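Local coordinates for diphosphomevalonate decarboxylase, putative (Trypanosoma brucei, PDB 2HKE), which probably catalyses the ATP-dependent decarboxylation of (R)-5-diphosphomevalonate to isopentenyl diphosphate, a building block of isoprenoids and sterols, at residues 290-293 / 297-300; 184-189 / 305-310; 156-161 / 167-172. The protein carries 1 engineered substitution. All blocks are in the same frame, centred on the assembly; numbering follows the deposited sequence.

Contact 1 of 3, residues 290-293 / 297-300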
ATOM      1  N   TYR A 290       1.977   0.969 -14.859  1.00 18.39           N
ATOM      2  CA  TYR A 290       1.729   2.008 -13.836  1.00 18.73           C
ATOM      3  C   TYR A 290       0.522   1.592 -12.979  1.00 19.80           C
ATOM      4  O   TYR A 290      -0.362   0.857 -13.431  1.00 19.52           O
ATOM      5  CB  TYR A 290       1.481   3.382 -14.466  1.00 18.54           C
ATOM      6  CG  TYR A 290       0.303   3.429 -15.392  1.00 19.10           C
ATOM      7  CD1 TYR A 290      -1.018   3.463 -14.882  1.00 16.19           C
ATOM      8  CD2 TYR A 290       0.486   3.379 -16.787  1.00 17.69           C
ATOM      9  CE1 TYR A 290      -2.113   3.440 -15.780  1.00 17.32           C
ATOM     10  CE2 TYR A 290      -0.589   3.389 -17.661  1.00 20.27           C
ATOM     11  CZ  TYR A 290      -1.882   3.440 -17.151  1.00 19.02           C
ATOM     12  OH  TYR A 290      -2.925   3.420 -18.066  1.00 20.38           O
ATOM     13  N   THR A 291       0.495   2.107 -11.751  1.00 18.54           N
ATOM     14  CA  THR A 291      -0.722   2.177 -10.989  1.00 19.64           C
ATOM     15  C   THR A 291      -0.661   3.382 -10.068  1.00 19.58           C
ATOM     16  O   THR A 291       0.397   3.704  -9.560  1.00 19.35           O
ATOM     17  CB  THR A 291      -1.053   0.880 -10.254  1.00 20.18           C
ATOM     18  OG1 THR A 291      -2.397   0.958  -9.791  1.00 22.13           O
ATOM     19  CG2 THR A 291      -0.147   0.641  -9.050  1.00 20.88           C
ATOM     20  N   PHE A 292      -1.797   4.055  -9.916  1.00 20.87           N
ATOM     21  CA  PHE A 292      -2.001   5.113  -8.962  1.00 21.47           C
ATOM     22  C   PHE A 292      -3.012   4.647  -7.932  1.00 23.38           C
ATOM     23  O   PHE A 292      -3.962   3.956  -8.283  1.00 23.37           O
ATOM     24  CB  PHE A 292      -2.540   6.393  -9.668  1.00 21.29           C
ATOM     25  CG  PHE A 292      -1.573   6.956 -10.683  1.00 19.76           C
ATOM     26  CD1 PHE A 292      -1.466   6.369 -11.920  1.00 20.86           C
ATOM     27  CD2 PHE A 292      -0.736   8.032 -10.378  1.00 18.08           C
ATOM     28  CE1 PHE A 292      -0.593   6.836 -12.868  1.00 18.67           C
ATOM     29  CE2 PHE A 292       0.156   8.488 -11.304  1.00 19.19           C
ATOM     30  CZ  PHE A 292       0.249   7.892 -12.542  1.00 21.29           C
ATOM     31  N   ASP A 293      -2.821   5.058  -6.683  1.00 25.98           N
ATOM     32  CA  ASP A 293      -3.715   4.665  -5.572  1.00 27.30           C
ATOM     33  C   ASP A 293      -4.244   5.885  -4.778  1.00 28.70           C
ATOM     34  O   ASP A 293      -3.874   6.129  -3.642  1.00 30.58           O
ATOM     35  CB  ASP A 293      -2.951   3.697  -4.653  1.00 28.10           C
ATOM     36  CG  ASP A 293      -3.842   2.569  -4.051  1.00 30.29           C
ATOM     37  OD1 ASP A 293      -4.636   1.923  -4.772  1.00 35.40           O
ATOM     38  OD2 ASP A 293      -3.772   2.365  -2.807  1.00 37.99           O
ATOM     39  N   ASN A 297       1.210   9.897  -6.882  1.00 21.62           N
ATOM     40  CA  ASN A 297       2.437   9.101  -7.088  1.00 20.95           C
ATOM     41  C   ASN A 297       2.155   7.963  -8.043  1.00 20.71           C
ATOM     42  O   ASN A 297       1.071   7.363  -7.991  1.00 19.19           O
ATOM     43  CB  ASN A 297       2.946   8.491  -5.788  1.00 21.11           C
ATOM     44  CG  ASN A 297       3.325   9.502  -4.737  1.00 20.51           C
ATOM     45  OD1 ASN A 297       3.702  10.621  -5.029  1.00 22.30           O
ATOM     46  ND2 ASN A 297       3.256   9.069  -3.470  1.00 21.96           N
ATOM     47  N   CYS A 298       3.127   7.665  -8.880  1.00 20.47           N
ATOM     48  CA  CYS A 298       3.025   6.623  -9.849  1.00 19.88           C
ATOM     49  C   CYS A 298       3.839   5.402  -9.405  1.00 19.81           C
ATOM     50  O   CYS A 298       5.106   5.395  -9.406  1.00 20.06           O
ATOM     51  CB  CYS A 298       3.531   7.115 -11.173  1.00 21.09           C
ATOM     52  SG  CYS A 298       3.277   5.962 -12.545  1.00 21.41           S
ATOM     53  N   PHE A 299       3.115   4.349  -9.072  1.00 18.58           N
ATOM     54  CA  PHE A 299       3.756   3.065  -8.799  1.00 17.58           C
ATOM     55  C   PHE A 299       4.000   2.430 -10.141  1.00 17.45           C
ATOM     56  O   PHE A 299       3.264   2.708 -11.114  1.00 19.90           O
ATOM     57  CB  PHE A 299       2.865   2.228  -7.923  1.00 18.72           C
ATOM     58  CG  PHE A 299       2.969   2.587  -6.476  1.00 18.31           C
ATOM     59  CD1 PHE A 299       2.231   3.639  -5.956  1.00 22.70           C
ATOM     60  CD2 PHE A 299       3.871   1.910  -5.658  1.00 21.60           C
ATOM     61  CE1 PHE A 299       2.373   3.982  -4.588  1.00 22.70           C
ATOM     62  CE2 PHE A 299       4.013   2.217  -4.296  1.00 21.78           C
ATOM     63  CZ  PHE A 299       3.239   3.256  -3.773  1.00 23.43           C
ATOM     64  N   LEU A 300       5.075   1.661 -10.251  1.00 16.33           N
ATOM     65  CA  LEU A 300       5.424   1.035 -11.515  1.00 16.47           C
ATOM     66  C   LEU A 300       5.770  -0.387 -11.220  1.00 17.65           C
ATOM     67  O   LEU A 300       6.401  -0.650 -10.187  1.00 19.05           O
ATOM     68  CB  LEU A 300       6.656   1.706 -12.119  1.00 17.50           C
ATOM     69  CG  LEU A 300       6.451   3.146 -12.516  1.00 18.18           C
ATOM     70  CD1 LEU A 300       7.804   3.848 -12.594  1.00 22.85           C
ATOM     71  CD2 LEU A 300       5.663   3.249 -13.867  1.00 20.82           C
TER
HETATM   72  O   HOH W   1      -0.847   7.067  -6.307  1.00 25.69           O

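Contact 2 of 3, residues 184-189 / 305-310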
ATOM      1  N   GLN A 184       9.508  -6.409 -10.011  1.00 19.97           N
ATOM      2  CA  GLN A 184      10.025  -5.335  -9.185  1.00 19.44           C
ATOM      3  C   GLN A 184       9.000  -4.246  -9.119  1.00 19.80           C
ATOM      4  O   GLN A 184       8.201  -4.114 -10.043  1.00 18.17           O
ATOM      5  CB  GLN A 184      11.281  -4.725  -9.814  1.00 19.04           C
ATOM      6  CG  GLN A 184      12.467  -5.677  -9.996  1.00 19.64           C
ATOM      7  CD  GLN A 184      12.981  -6.279  -8.704  1.00 22.23           C
ATOM      8  OE1 GLN A 184      13.407  -5.571  -7.816  1.00 22.47           O
ATOM      9  NE2 GLN A 184      13.012  -7.617  -8.626  1.00 23.00           N
ATOM     10  N   VAL A 185       9.035  -3.472  -8.040  1.00 18.76           N
ATOM     11  CA  VAL A 185       8.095  -2.362  -7.860  1.00 19.23           C
ATOM     12  C   VAL A 185       8.878  -1.065  -7.722  1.00 20.68           C
ATOM     13  O   VAL A 185       9.907  -1.020  -7.014  1.00 20.46           O
ATOM     14  CB  VAL A 185       7.278  -2.534  -6.576  1.00 20.58           C
ATOM     15  CG1 VAL A 185       6.271  -1.364  -6.404  1.00 21.70           C
ATOM     16  CG2 VAL A 185       6.564  -3.886  -6.579  1.00 17.93           C
ATOM     17  N   MET A 186       8.403  -0.007  -8.367  1.00 20.85           N
ATOM     18  CA  MET A 186       8.966   1.314  -8.098  1.00 19.32           C
ATOM     19  C   MET A 186       7.875   2.264  -7.738  1.00 18.87           C
ATOM     20  O   MET A 186       6.708   1.991  -7.962  1.00 17.15           O
ATOM     21  CB  MET A 186       9.802   1.800  -9.268  1.00 20.04           C
ATOM     22  CG  MET A 186      11.025   0.942  -9.616  1.00 21.09           C
ATOM     23  SD  MET A 186      12.018   1.654 -10.944  1.00 24.25           S
ATOM     24  CE  MET A 186      11.053   1.359 -12.432  1.00 23.42           C
ATOM     25  N   CYS A 187       8.237   3.360  -7.094  1.00 18.27           N
ATOM     26  CA  CYS A 187       7.294   4.448  -6.880  1.00 19.20           C
ATOM     27  C   CYS A 187       8.004   5.757  -7.296  1.00 18.99           C
ATOM     28  O   CYS A 187       9.001   6.141  -6.700  1.00 18.56           O
ATOM     29  CB  CYS A 187       6.847   4.500  -5.469  1.00 20.23           C
ATOM     30  SG  CYS A 187       5.571   5.756  -5.217  1.00 23.61           S
ATOM     31  N   ALA A 188       7.487   6.382  -8.341  1.00 20.23           N
ATOM     32  CA  ALA A 188       7.896   7.714  -8.752  1.00 19.77           C
ATOM     33  C   ALA A 188       7.007   8.719  -8.007  1.00 20.20           C
ATOM     34  O   ALA A 188       5.794   8.872  -8.296  1.00 19.93           O
ATOM     35  CB  ALA A 188       7.802   7.865 -10.269  1.00 20.80           C
ATOM     36  N   VAL A 189       7.576   9.291  -6.955  1.00 19.79           N
ATOM     37  CA  VAL A 189       6.893  10.247  -6.145  1.00 20.70           C
ATOM     38  C   VAL A 189       6.760  11.591  -6.836  1.00 20.21           C
ATOM     39  O   VAL A 189       7.748  12.169  -7.273  1.00 19.92           O
ATOM     40  CB  VAL A 189       7.540  10.341  -4.744  1.00 20.20           C
ATOM     41  CG1 VAL A 189       6.812  11.299  -3.868  1.00 24.09           C
ATOM     42  CG2 VAL A 189       7.572   8.932  -4.153  1.00 22.91           C
ATOM     43  N   GLU A 305      15.114  -7.547 -15.336  1.00 22.38           N
ATOM     44  CA  GLU A 305      15.838  -7.414 -16.626  1.00 24.14           C
ATOM     45  C   GLU A 305      15.519  -6.110 -17.376  1.00 22.51           C
ATOM     46  O   GLU A 305      16.374  -5.530 -18.077  1.00 21.52           O
ATOM     47  CB  GLU A 305      15.597  -8.648 -17.512  1.00 25.94           C
ATOM     48  CG  GLU A 305      14.165  -8.819 -17.952  1.00 30.16           C
ATOM     49  CD  GLU A 305      13.815 -10.265 -18.374  1.00 32.18           C
ATOM     50  OE1 GLU A 305      14.479 -10.793 -19.328  1.00 40.55           O
ATOM     51  OE2 GLU A 305      12.914 -10.873 -17.713  1.00 39.41           O
ATOM     52  N   ASP A 306      14.282  -5.634 -17.222  1.00 21.30           N
ATOM     53  CA  ASP A 306      13.804  -4.492 -17.970  1.00 21.16           C
ATOM     54  C   ASP A 306      13.946  -3.197 -17.184  1.00 20.47           C
ATOM     55  O   ASP A 306      13.735  -2.128 -17.732  1.00 20.23           O
ATOM     56  CB  ASP A 306      12.332  -4.689 -18.314  1.00 21.02           C
ATOM     57  CG  ASP A 306      12.117  -5.730 -19.416  1.00 24.39           C
ATOM     58  OD1 ASP A 306      13.029  -5.885 -20.257  1.00 25.73           O
ATOM     59  OD2 ASP A 306      11.045  -6.391 -19.450  1.00 26.43           O
ATOM     60  N   LEU A 307      14.311  -3.276 -15.922  1.00 19.80           N
ATOM     61  CA  LEU A 307      14.207  -2.124 -15.049  1.00 18.74           C
ATOM     62  C   LEU A 307      15.226  -1.044 -15.433  1.00 19.23           C
ATOM     63  O   LEU A 307      14.872   0.121 -15.420  1.00 19.13           O
ATOM     64  CB  LEU A 307      14.321  -2.525 -13.586  1.00 19.69           C
ATOM     65  CG  LEU A 307      14.135  -1.398 -12.544  1.00 19.84           C
ATOM     66  CD1 LEU A 307      13.489  -1.932 -11.243  1.00 19.01           C
ATOM     67  CD2 LEU A 307      15.377  -0.559 -12.260  1.00 18.37           C
ATOM     68  N   PRO A 308      16.513  -1.398 -15.659  1.00 18.93           N
ATOM     69  CA  PRO A 308      17.472  -0.318 -15.973  1.00 19.81           C
ATOM     70  C   PRO A 308      17.082   0.528 -17.147  1.00 19.81           C
ATOM     71  O   PRO A 308      17.165   1.789 -17.030  1.00 19.50           O
ATOM     72  CB  PRO A 308      18.782  -1.080 -16.208  1.00 20.44           C
ATOM     73  CG  PRO A 308      18.598  -2.255 -15.187  1.00 19.61           C
ATOM     74  CD  PRO A 308      17.227  -2.677 -15.570  1.00 20.44           C
ATOM     75  N   GLU A 309      16.627  -0.090 -18.235  1.00 20.66           N
ATOM     76  CA  GLU A 309      16.212   0.688 -19.404  1.00 21.60           C
ATOM     77  C   GLU A 309      15.026   1.534 -19.054  1.00 20.92           C
ATOM     78  O   GLU A 309      14.960   2.704 -19.459  1.00 21.88           O
ATOM     79  CB  GLU A 309      15.842  -0.175 -20.605  1.00 22.35           C
ATOM     80  CG  GLU A 309      15.633   0.634 -21.902  1.00 22.29           C
ATOM     81  CD  GLU A 309      15.296  -0.227 -23.080  1.00 26.67           C
ATOM     82  OE1 GLU A 309      14.094  -0.588 -23.232  1.00 30.96           O
ATOM     83  OE2 GLU A 309      16.242  -0.568 -23.833  1.00 28.23           O
ATOM     84  N   ALA A 310      14.067   0.939 -18.347  1.00 20.16           N
ATOM     85  CA  ALA A 310      12.857   1.676 -17.960  1.00 20.24           C
ATOM     86  C   ALA A 310      13.200   2.936 -17.153  1.00 19.15           C
ATOM     87  O   ALA A 310      12.675   4.015 -17.417  1.00 18.55           O
ATOM     88  CB  ALA A 310      11.847   0.707 -17.206  1.00 18.47           C
TER

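Contact 3 of 3, residues 156-161 / 167-172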
ATOM      1  N   VAL A 156      -0.937 -10.625  -2.109  1.00 17.30           N
ATOM      2  CA  VAL A 156      -1.901 -10.803  -1.031  1.00 16.61           C
ATOM      3  C   VAL A 156      -3.288 -10.380  -1.504  1.00 17.96           C
ATOM      4  O   VAL A 156      -3.440  -9.283  -2.062  1.00 17.80           O
ATOM      5  CB  VAL A 156      -1.463  -9.952   0.195  1.00 17.12           C
ATOM      6  CG1 VAL A 156      -2.440 -10.046   1.347  1.00 16.74           C
ATOM      7  CG2 VAL A 156      -0.024 -10.372   0.619  1.00 18.96           C
ATOM      8  N   ILE A 157      -4.253 -11.253  -1.267  1.00 17.83           N
ATOM      9  CA  ILE A 157      -5.667 -10.963  -1.509  1.00 17.95           C
ATOM     10  C   ILE A 157      -6.378 -10.554  -0.228  1.00 18.33           C
ATOM     11  O   ILE A 157      -6.333 -11.253   0.759  1.00 18.45           O
ATOM     12  CB  ILE A 157      -6.367 -12.179  -2.082  1.00 17.96           C
ATOM     13  CG1 ILE A 157      -5.789 -12.532  -3.459  1.00 17.05           C
ATOM     14  CG2 ILE A 157      -7.900 -11.922  -2.200  1.00 19.70           C
ATOM     15  CD1 ILE A 157      -6.242 -13.963  -3.944  1.00 18.72           C
ATOM     16  N   TRP A 158      -7.099  -9.435  -0.259  1.00 17.42           N
ATOM     17  CA  TRP A 158      -8.024  -9.141   0.799  1.00 17.81           C
ATOM     18  C   TRP A 158      -9.353  -9.722   0.332  1.00 19.46           C
ATOM     19  O   TRP A 158      -9.955  -9.215  -0.649  1.00 19.04           O
ATOM     20  CB  TRP A 158      -8.146  -7.598   0.986  1.00 18.28           C
ATOM     21  CG  TRP A 158      -9.077  -7.176   2.054  1.00 17.51           C
ATOM     22  CD1 TRP A 158      -9.768  -7.986   2.919  1.00 18.84           C
ATOM     23  CD2 TRP A 158      -9.481  -5.835   2.357  1.00 17.97           C
ATOM     24  NE1 TRP A 158     -10.562  -7.227   3.750  1.00 18.96           N
ATOM     25  CE2 TRP A 158     -10.398  -5.908   3.434  1.00 18.27           C
ATOM     26  CE3 TRP A 158      -9.131  -4.584   1.853  1.00 18.85           C
ATOM     27  CZ2 TRP A 158     -10.993  -4.783   3.987  1.00 17.99           C
ATOM     28  CZ3 TRP A 158      -9.756  -3.446   2.416  1.00 19.63           C
ATOM     29  CH2 TRP A 158     -10.652  -3.582   3.487  1.00 19.00           C
ATOM     30  N   ASN A 159      -9.756 -10.817   0.969  1.00 20.48           N
ATOM     31  CA  ASN A 159     -11.025 -11.462   0.731  1.00 21.28           C
ATOM     32  C   ASN A 159     -12.147 -10.652   1.382  1.00 21.68           C
ATOM     33  O   ASN A 159     -12.130 -10.415   2.575  1.00 20.27           O
ATOM     34  CB  ASN A 159     -11.002 -12.913   1.270  1.00 22.25           C
ATOM     35  CG  ASN A 159      -9.871 -13.696   0.720  1.00 22.12           C
ATOM     36  OD1 ASN A 159      -9.918 -14.140  -0.425  1.00 23.15           O
ATOM     37  ND2 ASN A 159      -8.785 -13.753   1.468  1.00 23.84           N
ATOM     38  N   LYS A 160     -13.139 -10.227   0.595  1.00 22.64           N
ATOM     39  CA  LYS A 160     -14.220  -9.388   1.127  1.00 23.08           C
ATOM     40  C   LYS A 160     -15.088 -10.049   2.176  1.00 22.65           C
ATOM     41  O   LYS A 160     -15.581  -9.380   3.077  1.00 21.73           O
ATOM     42  CB  LYS A 160     -15.109  -8.813   0.016  1.00 24.82           C
ATOM     43  CG  LYS A 160     -15.875  -9.777  -0.770  1.00 25.43           C
ATOM     44  CD  LYS A 160     -16.759  -8.972  -1.745  1.00 26.44           C
ATOM     45  CE  LYS A 160     -17.170  -9.850  -2.863  1.00 32.17           C
ATOM     46  NZ  LYS A 160     -17.934 -11.000  -2.347  1.00 36.35           N
ATOM     47  N   GLY A 161     -15.219 -11.365   2.089  1.00 23.68           N
ATOM     48  CA  GLY A 161     -16.080 -12.095   3.017  1.00 24.37           C
ATOM     49  C   GLY A 161     -17.551 -11.847   2.722  1.00 26.52           C
ATOM     50  O   GLY A 161     -17.939 -10.980   1.887  1.00 25.30           O
ATOM     51  N   SER A 167     -16.007 -11.857  10.262  1.00 26.48           N
ATOM     52  CA  SER A 167     -15.167 -13.000  10.656  1.00 27.57           C
ATOM     53  C   SER A 167     -14.518 -13.726   9.487  1.00 26.80           C
ATOM     54  O   SER A 167     -13.592 -14.507   9.699  1.00 29.31           O
ATOM     55  CB  SER A 167     -15.961 -13.990  11.535  1.00 27.59           C
ATOM     56  OG  SER A 167     -17.013 -14.520  10.774  1.00 29.45           O
ATOM     57  N   ASP A 168     -14.960 -13.469   8.259  1.00 25.51           N
ATOM     58  CA  ASP A 168     -14.306 -13.977   7.065  1.00 25.32           C
ATOM     59  C   ASP A 168     -13.725 -12.868   6.158  1.00 23.41           C
ATOM     60  O   ASP A 168     -13.364 -13.104   5.014  1.00 24.17           O
ATOM     61  CB  ASP A 168     -15.252 -14.867   6.267  1.00 25.19           C
ATOM     62  CG  ASP A 168     -16.467 -14.135   5.745  1.00 26.17           C
ATOM     63  OD1 ASP A 168     -16.738 -12.996   6.172  1.00 26.49           O
ATOM     64  OD2 ASP A 168     -17.191 -14.734   4.906  1.00 27.96           O
ATOM     65  N   CYS A 169     -13.666 -11.657   6.674  1.00 22.54           N
ATOM     66  CA  CYS A 169     -13.127 -10.539   5.915  1.00 22.24           C
ATOM     67  C   CYS A 169     -11.639 -10.371   6.295  1.00 22.38           C
ATOM     68  O   CYS A 169     -11.283  -9.777   7.335  1.00 21.91           O
ATOM     69  CB  CYS A 169     -13.946  -9.287   6.211  1.00 22.51           C
ATOM     70  SG  CYS A 169     -13.499  -7.842   5.292  1.00 20.44           S
ATOM     71  N   VAL A 170     -10.770 -10.929   5.468  1.00 21.99           N
ATOM     72  CA  VAL A 170      -9.396 -11.146   5.883  1.00 21.25           C
ATOM     73  C   VAL A 170      -8.495 -11.294   4.680  1.00 20.38           C
ATOM     74  O   VAL A 170      -8.955 -11.679   3.618  1.00 20.42           O
ATOM     75  CB  VAL A 170      -9.332 -12.415   6.764  1.00 22.46           C
ATOM     76  CG1 VAL A 170      -9.653 -13.643   5.900  1.00 23.04           C
ATOM     77  CG2 VAL A 170      -7.955 -12.537   7.521  1.00 23.36           C
ATOM     78  N   ALA A 171      -7.200 -11.000   4.853  1.00 19.22           N
ATOM     79  CA  ALA A 171      -6.253 -11.128   3.777  1.00 19.37           C
ATOM     80  C   ALA A 171      -5.651 -12.516   3.845  1.00 20.16           C
ATOM     81  O   ALA A 171      -5.512 -13.070   4.944  1.00 20.13           O
ATOM     82  CB  ALA A 171      -5.131 -10.102   3.843  1.00 18.50           C
ATOM     83  N   THR A 172      -5.328 -13.060   2.677  1.00 20.10           N
ATOM     84  CA  THR A 172      -4.584 -14.303   2.608  1.00 21.00           C
ATOM     85  C   THR A 172      -3.455 -14.178   1.590  1.00 21.06           C
ATOM     86  O   THR A 172      -3.541 -13.401   0.624  1.00 19.05           O
ATOM     87  CB  THR A 172      -5.494 -15.470   2.215  1.00 22.16           C
ATOM     88  OG1 THR A 172      -6.147 -15.175   0.992  1.00 23.94           O
ATOM     89  CG2 THR A 172      -6.553 -15.697   3.231  1.00 23.47           C
TER

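Contact 1 of 3, residues 290-293 / 297-300
Thr291 and Phe299 exchange two backbone hydrogen bonds as an antiparallel pair: Thr291 N gives to Phe299 O at 2.9 Å, and Phe299 N gives to Thr291 O at 2.8 Å. Phe299 O also meets Tyr290 CA at 3.2 Å, a CA-H...O contact made from the non-hydrogen-bonded pair Tyr290-Leu300. Toward the turn of this beta hairpin a water carries the link onward, accepting from Asp293 N and donating to Asn297 O, the latter at 2.6 Å.

The aromatic contact is made by Phe292. Cys298 CA lies over one face of its ring, 4.2 Å from the centroid, as a CH-pi contact, while Cys298 SG comes in obliquely. With SG anti to the backbone N (chi1 -173°), the sulfur touches both Phe292 CZ, at 3.6 Å, and Tyr290 CB, at 3.7 Å. Among purely apolar contacts, Thr291 CG2 rests on Phe299 CB at 3.6 Å. Helices 237-256 and 267-283 pack on Tyr290 and Phe292, whereas Ile14 of strand 5-15 meets Thr291 and Phe299.

Lys18 NZ bonds Thr291 OG1 and Phe292 O and forms a salt bridge with Asp293 OD1. The hairpin thus joins a buried sulfur-aromatic face to a polar site where Lys18 NZ is held by three oxygens of the first strand and the residues that follow it.

Contact 2 of 3, residues 184-189 / 305-310
The CA atoms of Gln184 and Leu307 stay 7.9 Å apart, so strand 183-189 and the N-terminal part of helix 307-317 are joined through side chains alone. On the strand, Gln184 and Met186 both point toward the helix, two residues apart on one face of the sheet, and a single leucine meets them both.

Leu307 carries its CG anti to the backbone N (chi1 -176°), which directs CG at the strand, and CD1 then lies between the two strand side chains. There CD1 is 3.8 Å from Gln184 CB and 3.9 Å from Met186 SD. Met186 and Leu307 reach toward each other tip to tip. The methionine chain is extended as far as SD and then bends (chi3 -74°), bringing CE to 4.1 Å from Leu307 CG. Gln184 runs across the leucine at about a right angle and offers it only aliphatic carbon, the nearer of its two methylenes being CB. Its amide turns to other partners through weak hydrogen bonds, OE1 with Gln361 NE2 and NE2 with Glu182 O.

Val302 and Gln361, from the strands flanking 183-189, also touch Leu307, and Leu332 and Val336 of helix 330-338 pack on it too. This is helix-on-sheet packing within the C-terminal domain. Gln184 and Met186 spend backbone bonds on Val302 and Leu300 of the adjacent strand. Cohesion between helix and strand here therefore rests on dispersion among methyl, methylene and thioether groups, with the polar bonding of the two strand residues directed elsewhere.

Contact 3 of 3, residues 156-161 / 167-172
Asn159 reaches across to Val170 and Thr172, chiefly through CB and ND2. CB begins close to the opposite backbone, 3.4 Å from Val170 O. From there CG lies anti to the carbonyl carbon, beside the backbone N (chi1 -54°), and this carries the amide over the neighbouring strand, with CG itself 3.6 Å from Val170 O. At the tip, ND2 gives two hydrogen bonds. One goes to Val170 O at 3.0 Å, with the oxygen tilted somewhat from the amide plane. The other, also 3.0 Å, runs to Thr172 OG1, which lies in the amide plane and receives a fairly straight bond (162° at the hydrogen). Two bonds to different residues should fix the rotation of the amide. Val170 O is itself gripped twice, since Asn159 N binds it at 2.9 Å from the face opposite to ND2.

The two segments form a beta hairpin in the N-terminal, S5-like domain, their strand axes running antiparallel at 153°. Ile157 and Thr172 make a regular hydrogen-bonded pair, Thr172 N reaching Ile157 O at 2.8 Å. Strand 36-40 flanks the first arm, and helix 136-143 packs on Trp158 and Val170.

On the other face of the hairpin, Trp158 turns the edge of its indole to Cys169, and NE1 makes a weak hydrogen bond to SG at 3.4 Å. Tyr19 meets the same indole in an edge-to-face stack. Nearer the turn, Gly161 CA lies 3.3 Å from Asp168 OD1. The Asp168 carboxylate accepts from the backbone at both oxygens, OD2 from Glu162 N and OD1 from Lys163 N.

How the contacts relate
Contacts 1 and 2 belong to one sheet of the C-terminal domain, with centres 11 Å apart. They touch directly where strand 298-303 lies beside strand 183-189: Leu300 O is 2.8 Å from Met186 N, a probable hydrogen bond. The chain then leaves strand 298-303 for helix 307-317, so the hairpin of contact 1 leads into the helix of contact 2. Contact 3 stands apart in the N-terminal domain, its centre 23 Å from that of contact 1 and 29 Å from that of contact 2. A bound sulfate, probably from the crystallisation liquor, lies about 5 Å from the side chain of Trp158 in contact 3.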